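Putative glycoside hydrolase (Bacteroides ovatus, PDB 4ONZ) is a putative glycoside hydrolase, probably built on a five-bladed beta-propeller fold. Local coordinates at residues P32-C37 with Q43-E48; K62-Y67 with R152-W157. All coordinates share one frame; numbering follows the deposited sequence. Where two conformers were deposited one is given.

Contact 1: P32-C37 with Q43-E48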
loop_
_atom_site.group_PDB
_atom_site.type_symbol
_atom_site.label_atom_id
_atom_site.label_comp_id
_atom_site.label_asym_id
_atom_site.label_seq_id
_atom_site.Cartn_x
_atom_site.Cartn_y
_atom_site.Cartn_z
ATOM N N PRO A 32 -2.939 15.058 18.706
ATOM C CA PRO A 32 -4.342 15.291 19.068
ATOM C C PRO A 32 -5.067 16.308 18.160
ATOM O O PRO A 32 -6.094 16.856 18.555
ATOM C CB PRO A 32 -4.237 15.807 20.512
ATOM C CG PRO A 32 -2.912 16.495 20.569
ATOM C CD PRO A 32 -2.018 15.882 19.519
ATOM N N THR A 33 -4.543 16.541 16.959
ATOM C CA THR A 33 -5.120 17.482 15.990
ATOM C C THR A 33 -6.588 17.182 15.696
ATOM O O THR A 33 -6.950 16.031 15.471
ATOM C CB THR A 33 -4.364 17.392 14.650
ATOM O OG1 THR A 33 -2.959 17.314 14.899
ATOM C CG2 THR A 33 -4.680 18.596 13.756
ATOM N N GLU A 34 -7.419 18.220 15.665
ATOM C CA GLU A 34 -8.858 18.073 15.418
ATOM C C GLU A 34 -9.301 18.519 14.035
ATOM O O GLU A 34 -8.601 19.272 13.357
ATOM C CB GLU A 34 -9.644 18.900 16.441
ATOM C CG GLU A 34 -9.531 18.391 17.862
ATOM C CD GLU A 34 -10.120 19.339 18.885
ATOM O OE1 GLU A 34 -10.545 20.463 18.520
ATOM O OE2 GLU A 34 -10.150 18.950 20.071
ATOM N N PHE A 35 -10.452 17.995 13.606
ATOM C CA PHE A 35 -11.128 18.454 12.392
ATOM C C PHE A 35 -12.616 18.211 12.619
ATOM O O PHE A 35 -12.994 17.376 13.450
ATOM C CB PHE A 35 -10.603 17.784 11.104
ATOM C CG PHE A 35 -11.433 16.620 10.595
ATOM C CD1 PHE A 35 -11.522 15.433 11.303
ATOM C CD2 PHE A 35 -12.070 16.707 9.354
ATOM C CE1 PHE A 35 -12.260 14.368 10.804
ATOM C CE2 PHE A 35 -12.807 15.646 8.849
ATOM C CZ PHE A 35 -12.905 14.477 9.577
ATOM N N TYR A 36 -13.458 18.958 11.913
ATOM C CA TYR A 36 -14.900 18.803 12.069
ATOM C C TYR A 36 -15.346 17.665 11.156
ATOM O O TYR A 36 -15.301 17.794 9.934
ATOM C CB TYR A 36 -15.660 20.090 11.752
ATOM C CG TYR A 36 -17.132 19.955 12.055
ATOM C CD1 TYR A 36 -17.617 20.147 13.345
ATOM C CD2 TYR A 36 -18.033 19.585 11.058
ATOM C CE1 TYR A 36 -18.966 19.995 13.629
ATOM C CE2 TYR A 36 -19.382 19.432 11.332
ATOM C CZ TYR A 36 -19.843 19.635 12.611
ATOM O OH TYR A 36 -21.184 19.475 12.860
ATOM N N CYS A 37 -15.774 16.564 11.766
ATOM C CA CYS A 37 -16.197 15.370 11.039
ATOM C C CYS A 37 -17.629 15.517 10.561
ATOM O O CYS A 37 -18.525 15.721 11.373
ATOM C CB CYS A 37 -16.079 14.116 11.917
ATOM S SG CYS A 37 -16.598 12.571 11.101
ATOM N N GLN A 43 -16.214 17.817 16.461
ATOM C CA GLN A 43 -14.758 17.842 16.365
ATOM C C GLN A 43 -14.238 16.450 16.723
ATOM O O GLN A 43 -14.670 15.851 17.707
ATOM C CB GLN A 43 -14.137 18.872 17.314
ATOM C CG GLN A 43 -14.601 20.316 17.137
ATOM C CD GLN A 43 -14.233 20.952 15.803
ATOM O OE1 GLN A 43 -13.384 20.450 15.062
ATOM N NE2 GLN A 43 -14.868 22.087 15.500
ATOM N N VAL A 44 -13.303 15.946 15.921
ATOM C CA VAL A 44 -12.757 14.608 16.105
ATOM C C VAL A 44 -11.239 14.656 16.047
ATOM O O VAL A 44 -10.677 15.310 15.165
ATOM C CB VAL A 44 -13.299 13.653 15.017
ATOM C CG1 VAL A 44 -12.580 12.314 15.045
ATOM C CG2 VAL A 44 -14.796 13.453 15.197
ATOM N N LYS A 45 -10.590 13.992 17.006
ATOM C CA LYS A 45 -9.125 13.883 17.045
ATOM C C LYS A 45 -8.807 12.713 16.119
ATOM O O LYS A 45 -8.613 11.582 16.551
ATOM C CB LYS A 45 -8.610 13.640 18.464
ATOM C CG LYS A 45 -8.906 14.760 19.456
ATOM C CD LYS A 45 -8.177 14.482 20.767
ATOM C CE LYS A 45 -8.406 15.536 21.830
ATOM N NZ LYS A 45 -9.743 15.433 22.468
ATOM N N TRP A 46 -8.750 13.032 14.833
ATOM C CA TRP A 46 -8.660 12.039 13.768
ATOM C C TRP A 46 -7.346 11.257 13.617
ATOM O O TRP A 46 -7.311 10.266 12.893
ATOM C CB TRP A 46 -9.026 12.705 12.446
ATOM C CG TRP A 46 -8.066 13.774 12.024
ATOM C CD1 TRP A 46 -8.056 15.086 12.417
ATOM C CD2 TRP A 46 -6.958 13.609 11.141
ATOM N NE1 TRP A 46 -7.015 15.753 11.813
ATOM C CE2 TRP A 46 -6.323 14.866 11.025
ATOM C CE3 TRP A 46 -6.452 12.521 10.416
ATOM C CZ2 TRP A 46 -5.197 15.064 10.216
ATOM C CZ3 TRP A 46 -5.333 12.717 9.613
ATOM C CH2 TRP A 46 -4.718 13.973 9.518
ATOM N N GLU A 47 -6.279 11.693 14.282
ATOM C CA GLU A 47 -4.975 11.015 14.192
ATOM C C GLU A 47 -4.330 10.850 15.567
ATOM O O GLU A 47 -3.112 10.812 15.691
ATOM C CB GLU A 47 -4.050 11.788 13.259
ATOM C CG GLU A 47 -3.849 13.253 13.631
ATOM C CD GLU A 47 -2.951 13.983 12.657
ATOM O OE1 GLU A 47 -2.334 13.315 11.793
ATOM O OE2 GLU A 47 -2.855 15.230 12.756
ATOM N N GLU A 48 -5.169 10.708 16.589
ATOM C CA GLU A 48 -4.708 10.635 17.969
ATOM C C GLU A 48 -4.096 9.297 18.370
ATOM O O GLU A 48 -3.196 9.271 19.206
ATOM C CB GLU A 48 -5.875 11.026 18.902
ATOM C CG GLU A 48 -5.507 11.314 20.356
ATOM C CD GLU A 48 -5.499 10.079 21.242
ATOM O OE1 GLU A 48 -5.741 8.961 20.742
ATOM O OE2 GLU A 48 -5.265 10.226 22.459
HETATM O O HOH W 1 -5.910 13.751 16.225
#
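Phe35 and Val44 form the hydrogen-bonded pair of a small antiparallel beta hairpin, strands 34-37 and 42-45, at the periphery of the molecule. Phe35 N donates to Val44 O at 3.1 Å, and Val44 N answers to Phe35 O at 2.9 Å. The tight side carries both side chains: Val44 CG2 packs 3.6 Å from Cys37 CB, while Phe35 CD1 comes to 3.7 Å from Trp46 CD1. The two rings are steeply inclined, planes 78° apart, and Arg83 of strand 82-89 backs this face. Trp46 is held by its indole NE1, which bonds to Asp99 O.

The other face, with Glu34, Tyr36, Gln43 and Lys45, is much looser and largely exposed. Here Gln43 bends at chi2 (-65°), bringing NE2 up to the edge of the Tyr36 ring, 4.0 Å from CD1, with amide and ring planes 72° apart. Glu34 and Lys45 run side by side, yet their charged ends stay beyond salt-bridge distance.

At the Thr33 end of the contact, a water donates to Thr33 O and accepts from Glu47 N, bridging the backbones. Glu47 OE1 is held by Tyr67 and Arg97, and its other oxygen, OE2, lies 3.0 Å from Thr33 OG1.

Contact 2: K62-Y67 with R152-W157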
loop_
_atom_site.group_PDB
_atom_site.type_symbol
_atom_site.label_atom_id
_atom_site.label_comp_id
_atom_site.label_asym_id
_atom_site.label_seq_id
_atom_site.Cartn_x
_atom_site.Cartn_y
_atom_site.Cartn_z
ATOM N N LYS A 62 8.348 17.192 -4.851
ATOM C CA LYS A 62 8.228 16.866 -3.442
ATOM C C LYS A 62 7.609 15.492 -3.217
ATOM O O LYS A 62 6.752 15.060 -3.971
ATOM C CB LYS A 62 7.372 17.899 -2.719
ATOM C CG LYS A 62 8.009 19.275 -2.626
ATOM C CD LYS A 62 7.234 20.146 -1.653
ATOM C CE LYS A 62 7.985 21.422 -1.325
ATOM N NZ LYS A 62 7.294 22.171 -0.240
ATOM N N ILE A 63 8.060 14.833 -2.160
ATOM C CA ILE A 63 7.529 13.553 -1.752
ATOM C C ILE A 63 6.283 13.826 -0.911
ATOM O O ILE A 63 6.290 14.698 -0.028
ATOM C CB ILE A 63 8.554 12.741 -0.928
ATOM C CG1 ILE A 63 9.711 12.304 -1.837
ATOM C CG2 ILE A 63 7.888 11.520 -0.307
ATOM C CD1 ILE A 63 10.873 11.661 -1.123
ATOM N N VAL A 64 5.213 13.098 -1.206
ATOM C CA VAL A 64 3.976 13.223 -0.452
ATOM C C VAL A 64 3.641 11.868 0.137
ATOM O O VAL A 64 3.651 10.861 -0.571
ATOM C CB VAL A 64 2.796 13.690 -1.325
ATOM C CG1 VAL A 64 1.503 13.660 -0.517
ATOM C CG2 VAL A 64 3.063 15.079 -1.884
ATOM N N VAL A 65 3.371 11.849 1.439
ATOM C CA VAL A 65 3.010 10.636 2.145
ATOM C C VAL A 65 1.566 10.797 2.587
ATOM O O VAL A 65 1.203 11.798 3.206
ATOM C CB VAL A 65 3.935 10.373 3.353
ATOM C CG1 VAL A 65 3.545 9.092 4.058
ATOM C CG2 VAL A 65 5.392 10.320 2.903
ATOM N N LEU A 66 0.746 9.811 2.229
ATOM C CA LEU A 66 -0.679 9.789 2.537
ATOM C C LEU A 66 -0.870 8.648 3.542
ATOM O O LEU A 66 -0.874 7.474 3.190
ATOM C CB LEU A 66 -1.471 9.579 1.246
ATOM C CG LEU A 66 -1.327 10.767 0.276
ATOM C CD1 LEU A 66 -1.575 10.396 -1.178
ATOM C CD2 LEU A 66 -2.229 11.920 0.698
ATOM N N TYR A 67 -1.007 9.011 4.804
ATOM C CA TYR A 67 -1.031 8.029 5.875
ATOM C C TYR A 67 -2.393 7.688 6.446
ATOM O O TYR A 67 -3.253 8.540 6.564
ATOM C CB TYR A 67 -0.116 8.496 7.013
ATOM C CG TYR A 67 -0.420 9.870 7.600
ATOM C CD1 TYR A 67 0.088 11.024 7.021
ATOM C CD2 TYR A 67 -1.166 10.011 8.761
ATOM C CE1 TYR A 67 -0.162 12.284 7.562
ATOM C CE2 TYR A 67 -1.405 11.264 9.316
ATOM C CZ TYR A 67 -0.896 12.397 8.717
ATOM O OH TYR A 67 -1.153 13.645 9.261
ATOM N N ARG A 152 -5.907 15.183 -8.514
ATOM C CA ARG A 152 -4.862 15.820 -9.296
ATOM C C ARG A 152 -3.913 16.629 -8.425
ATOM O O ARG A 152 -2.773 16.859 -8.822
ATOM C CB ARG A 152 -5.453 16.668 -10.424
ATOM C CG ARG A 152 -5.916 15.794 -11.568
ATOM C CD ARG A 152 -6.269 16.577 -12.820
ATOM N NE ARG A 152 -6.141 15.674 -13.955
ATOM C CZ ARG A 152 -5.002 15.439 -14.615
ATOM N NH1 ARG A 152 -3.870 16.064 -14.293
ATOM N NH2 ARG A 152 -4.997 14.573 -15.617
ATOM N N ASP A 153 -4.370 17.054 -7.247
ATOM C CA ASP A 153 -3.540 17.852 -6.337
ATOM C C ASP A 153 -3.128 17.136 -5.051
ATOM O O ASP A 153 -2.382 17.704 -4.252
ATOM C CB ASP A 153 -4.219 19.193 -6.005
ATOM C CG ASP A 153 -5.511 19.038 -5.200
ATOM O OD1 ASP A 153 -5.893 17.909 -4.810
ATOM O OD2 ASP A 153 -6.153 20.078 -4.946
ATOM N N LEU A 154 -3.623 15.910 -4.854
ATOM C CA LEU A 154 -3.327 15.066 -3.675
ATOM C C LEU A 154 -4.012 15.473 -2.359
ATOM O O LEU A 154 -3.869 14.785 -1.341
ATOM C CB LEU A 154 -1.815 14.913 -3.465
ATOM C CG LEU A 154 -1.068 14.268 -4.639
ATOM C CD1 LEU A 154 0.433 14.341 -4.438
ATOM C CD2 LEU A 154 -1.520 12.825 -4.818
ATOM N N LYS A 155 -4.744 16.580 -2.380
ATOM C CA LYS A 155 -5.471 17.079 -1.212
ATOM C C LYS A 155 -6.979 16.922 -1.391
ATOM O O LYS A 155 -7.700 16.673 -0.426
ATOM C CB LYS A 155 -5.108 18.550 -0.979
ATOM C CG LYS A 155 -3.627 18.772 -0.714
ATOM C CD LYS A 155 -3.269 20.252 -0.767
ATOM C CE LYS A 155 -1.791 20.471 -0.499
ATOM N NZ LYS A 155 -1.441 21.911 -0.623
ATOM N N ASN A 156 -7.443 17.092 -2.633
ATOM C CA ASN A 156 -8.852 16.944 -2.956
ATOM C C ASN A 156 -9.064 15.639 -3.720
ATOM O O ASN A 156 -8.713 15.516 -4.888
ATOM C CB ASN A 156 -9.331 18.171 -3.716
ATOM C CG ASN A 156 -9.271 19.420 -2.860
ATOM O OD1 ASN A 156 -9.991 19.536 -1.869
ATOM N ND2 ASN A 156 -8.402 20.352 -3.226
ATOM N N TRP A 157 -9.611 14.652 -3.008
ATOM C CA TRP A 157 -9.858 13.300 -3.545
ATOM C C TRP A 157 -11.310 13.084 -3.901
ATOM O O TRP A 157 -12.192 13.483 -3.152
ATOM C CB TRP A 157 -9.412 12.222 -2.536
ATOM C CG TRP A 157 -7.935 12.234 -2.379
ATOM C CD1 TRP A 157 -7.211 12.981 -1.509
ATOM C CD2 TRP A 157 -6.993 11.508 -3.171
ATOM N NE1 TRP A 157 -5.866 12.769 -1.706
ATOM C CE2 TRP A 157 -5.707 11.856 -2.714
ATOM C CE3 TRP A 157 -7.113 10.590 -4.221
ATOM C CZ2 TRP A 157 -4.547 11.339 -3.284
ATOM C CZ3 TRP A 157 -5.957 10.064 -4.783
ATOM C CH2 TRP A 157 -4.693 10.433 -4.310
#
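Val64 and Leu154 meet methyl to methyl between two four-stranded antiparallel sheets, each fitting one blade of a beta-propeller. Strand 62-70 is the second strand of one sheet; residues 152-157 form the loop between strands 144-151 and 158-162 of the other. The first shell is apolar and buried. Val64 CG2 lies 3.7 Å from Leu154 CD1, the two side chains meeting at a slant. Two residues along, and so on the same face of the strand, Leu66 splits its branches: CD1 comes to 3.8 Å from Trp157 CZ2 on the benzene part of the indole, and CD2 rests 3.9 Å from Leu154 O. The Leu66 CB points toward the loop, and chi1 of -66° (CG anti to the carbonyl carbon) with chi2 of 156° sets one methyl by the indole and the other by the carbonyl.

Around these residues, Tyr86 touches both Val64 and Leu154, while Met134 of the second sheet packs against Leu66 and Trp157. Trp157 NE1 makes a weak bond to Leu154 O, linking the indole to the same carbonyl that Leu66 touches.

Farther out, polar bonds fix the turn. The backbone N of Leu154 donates to Ser151 OG, which also accepts a weak bond from Asp153 N. The Asp153 carboxylate gathers the backbone that follows it: OD1 takes Lys155 N from above its plane, an Asx turn, and a second bond extends this to an Asx motif, Asn156 N reaching Asp153 OD1 from the syn side at 2.8 Å and nearly straight, 170°.

Overall arrangement
Along the chain both segments of contact 1 precede those of contact 2, and the centres of the two contacts are about 19 Å apart. The hairpin of 32-37 with 43-48 sits toward the outside, its centre about 24 Å from the chain centre; 62-67 with 152-157 is deeper, at about 14 Å. Strand 62-70 connects them, since Tyr67, at the end of the second contact's strand segment, reaches both Glu47 and Trp46. The sheet from 50-59 to 96-97 thus carries the peripheral hairpin around Tyr67, with Ala69, Arg83 and Arg97 also touching it, and packs against the next sheet, 118-126 to 158-162, through the Val64 and Leu66 side chains.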